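Local coordinates for Arf-GAP domain and FG repeat-containing protein 1 (Homo sapiens, PDB 2OLM) that serves as a cofactor for HIV-1 Rev in moving viral RNAs from the nuclear periphery to the cytoplasm and is needed for vesicle docking or fusion during acrosome biogenesis, at residues A[36-41]-A[50-55]. Numbering follows the deposited sequence.
Sequences PTYVNM and SCSGSL. With ZN (zinc ion), chain B.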
loop_
_atom_site.group_PDB
_atom_site.type_symbol
_atom_site.label_atom_id
_atom_site.label_comp_id
_atom_site.label_asym_id
_atom_site.label_seq_id
_atom_site.Cartn_x
_atom_site.Cartn_y
_atom_site.Cartn_z
ATOM N N PRO A 36 0.944 8.551 10.500
ATOM C CA PRO A 36 1.587 7.321 10.946
ATOM C C PRO A 36 2.370 6.606 9.860
ATOM O O PRO A 36 1.994 6.612 8.690
ATOM C CB PRO A 36 0.435 6.463 11.443
ATOM C CG PRO A 36 -0.752 6.990 10.836
ATOM C CD PRO A 36 -0.507 8.414 10.436
ATOM N N THR A 37 3.435 5.957 10.320
ATOM C CA THR A 37 4.329 5.145 9.508
ATOM C C THR A 37 4.437 3.692 10.030
ATOM O O THR A 37 4.964 2.817 9.354
ATOM C CB THR A 37 5.730 5.751 9.549
ATOM O OG1 THR A 37 6.081 6.094 10.886
ATOM C CG2 THR A 37 5.762 7.052 8.711
ATOM N N TYR A 38 4.037 3.468 11.302
ATOM C CA TYR A 38 4.084 2.151 11.955
ATOM C C TYR A 38 2.739 1.829 12.580
ATOM O O TYR A 38 1.954 2.710 12.864
ATOM C CB TYR A 38 5.167 2.110 13.051
ATOM C CG TYR A 38 6.552 2.092 12.416
ATOM C CD1 TYR A 38 7.270 0.915 12.305
ATOM C CD2 TYR A 38 7.084 3.235 11.868
ATOM C CE1 TYR A 38 8.484 0.873 11.672
ATOM C CE2 TYR A 38 8.315 3.204 11.227
ATOM C CZ TYR A 38 8.987 2.027 11.128
ATOM O OH TYR A 38 10.196 1.997 10.425
ATOM N N VAL A 39 2.493 0.542 12.744
ATOM C CA VAL A 39 1.425 0.101 13.653
ATOM C C VAL A 39 2.047 -0.411 14.934
ATOM O O VAL A 39 3.082 -1.089 14.949
ATOM C CB VAL A 39 0.495 -0.976 13.091
ATOM C CG1 VAL A 39 -0.429 -0.394 11.963
ATOM C CG2 VAL A 39 1.285 -2.183 12.634
ATOM N N ASN A 40 1.415 -0.023 16.043
ATOM C CA ASN A 40 1.766 -0.502 17.356
ATOM C C ASN A 40 0.850 -1.670 17.623
ATOM O O ASN A 40 -0.325 -1.503 17.951
ATOM C CB ASN A 40 1.620 0.569 18.407
ATOM C CG ASN A 40 1.873 0.074 19.782
ATOM O OD1 ASN A 40 2.081 -1.110 19.952
ATOM N ND2 ASN A 40 1.862 0.977 20.787
ATOM N N MET A 41 1.371 -2.877 17.400
ATOM C CA MET A 41 0.609 -4.113 17.562
ATOM C C MET A 41 0.273 -4.465 18.994
ATOM O O MET A 41 -0.629 -5.240 19.237
ATOM C CB MET A 41 1.387 -5.298 16.922
ATOM C CG MET A 41 1.336 -5.298 15.367
ATOM S SD MET A 41 -0.333 -5.316 14.662
ATOM C CE MET A 41 -1.059 -6.619 15.519
ATOM N N SER A 50 8.920 8.685 15.239
ATOM C CA SER A 50 9.486 9.195 16.438
ATOM C C SER A 50 8.821 8.560 17.676
ATOM O O SER A 50 9.492 8.129 18.598
ATOM C CB SER A 50 9.389 10.718 16.486
ATOM O OG SER A 50 10.007 11.200 17.630
ATOM N N CYS A 51 7.499 8.499 17.645
ATOM C CA CYS A 51 6.818 7.863 18.760
ATOM C C CYS A 51 7.129 6.392 18.811
ATOM O O CYS A 51 7.271 5.863 19.932
ATOM C CB CYS A 51 5.325 8.071 18.659
ATOM S SG CYS A 51 4.806 9.794 19.046
ATOM N N SER A 52 7.282 5.736 17.654
ATOM C CA SER A 52 7.692 4.330 17.646
ATOM C C SER A 52 9.034 4.145 18.360
ATOM O O SER A 52 9.225 3.206 19.142
ATOM C CB SER A 52 7.779 3.809 16.240
ATOM O OG SER A 52 6.530 3.783 15.594
ATOM N N GLY A 53 9.987 5.042 18.110
ATOM C CA GLY A 53 11.247 4.966 18.821
ATOM C C GLY A 53 11.077 5.061 20.334
ATOM O O GLY A 53 11.721 4.331 21.095
ATOM N N SER A 54 10.209 5.967 20.791
ATOM C CA SER A 54 9.940 6.108 22.224
ATOM C C SER A 54 9.180 4.907 22.835
ATOM O O SER A 54 9.469 4.509 23.965
ATOM C CB SER A 54 9.186 7.401 22.523
ATOM O OG SER A 54 10.032 8.510 22.196
ATOM N N LEU A 55 8.251 4.347 22.079
ATOM C CA LEU A 55 7.509 3.143 22.491
ATOM C C LEU A 55 8.445 1.975 22.705
ATOM O O LEU A 55 8.179 1.094 23.568
ATOM C CB LEU A 55 6.493 2.799 21.431
ATOM C CG LEU A 55 5.216 3.697 21.402
ATOM C CD1 LEU A 55 4.466 3.561 20.073
ATOM C CD2 LEU A 55 4.271 3.408 22.614
HETATM ZN ZN ZN B . 3.896 10.437 16.977
#
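Tyr38 and Asn40 pack against Ser52 and Leu55 in a small, mostly buried contact that lays the short helix 49-55 on one face of the middle strand, 38-40, of a three-stranded antiparallel sheet. Within strand 38-40 residues alternate, so Tyr38 and Asn40 turn toward the helix while Val39 faces the other way; just at its start, Thr37 and Tyr38 form a classic beta bulge opposite Val47. The helix answers with Ser52 and Leu55, three positions apart and therefore on the same side. The backbones come nearest at Tyr38 and Ser52, whose CA atoms are 7.1 Å apart; a small serine suits so close an approach. Its OG lies 3.3 Å from Tyr38 CB and 3.6 Å from Tyr38 CG, meeting the root of the aromatic side chain obliquely. Ser52 OG, beside its own backbone N (chi1 -65°), hydrogen-bonds to Cys48 O just ahead of the helix, which satisfies a buried hydroxyl. Farther along, Asn40 and Leu55 cross at a slant, the leucine lying between Asn40 and Leu116 and Tyr120 of helix 109-121. Asn40 ND2 stands 3.7 Å from Leu55 CD1 and 3.9 Å from Leu55 CD2, so both methyls of the leucine fork border the amide nitrogen. Asn40 CG is anti to the backbone N (chi1 176°), which carries the amide out to the helix. Its two ends are held elsewhere: ND2 bonds to His62 ND1 and OD1 accepts from Thr42 N, fixing which way the amide is turned. One residue before Ser52, Cys51 SG binds zinc at 2.4 Å, with Cys28, Cys31 and Cys48 completing the site. A short helix that starts within the second CxxC pair, holding Cys51 but not Cys48, and packs on a small antiparallel sheet is characteristic of the C4-type zinc finger of the Arf-GAP domain.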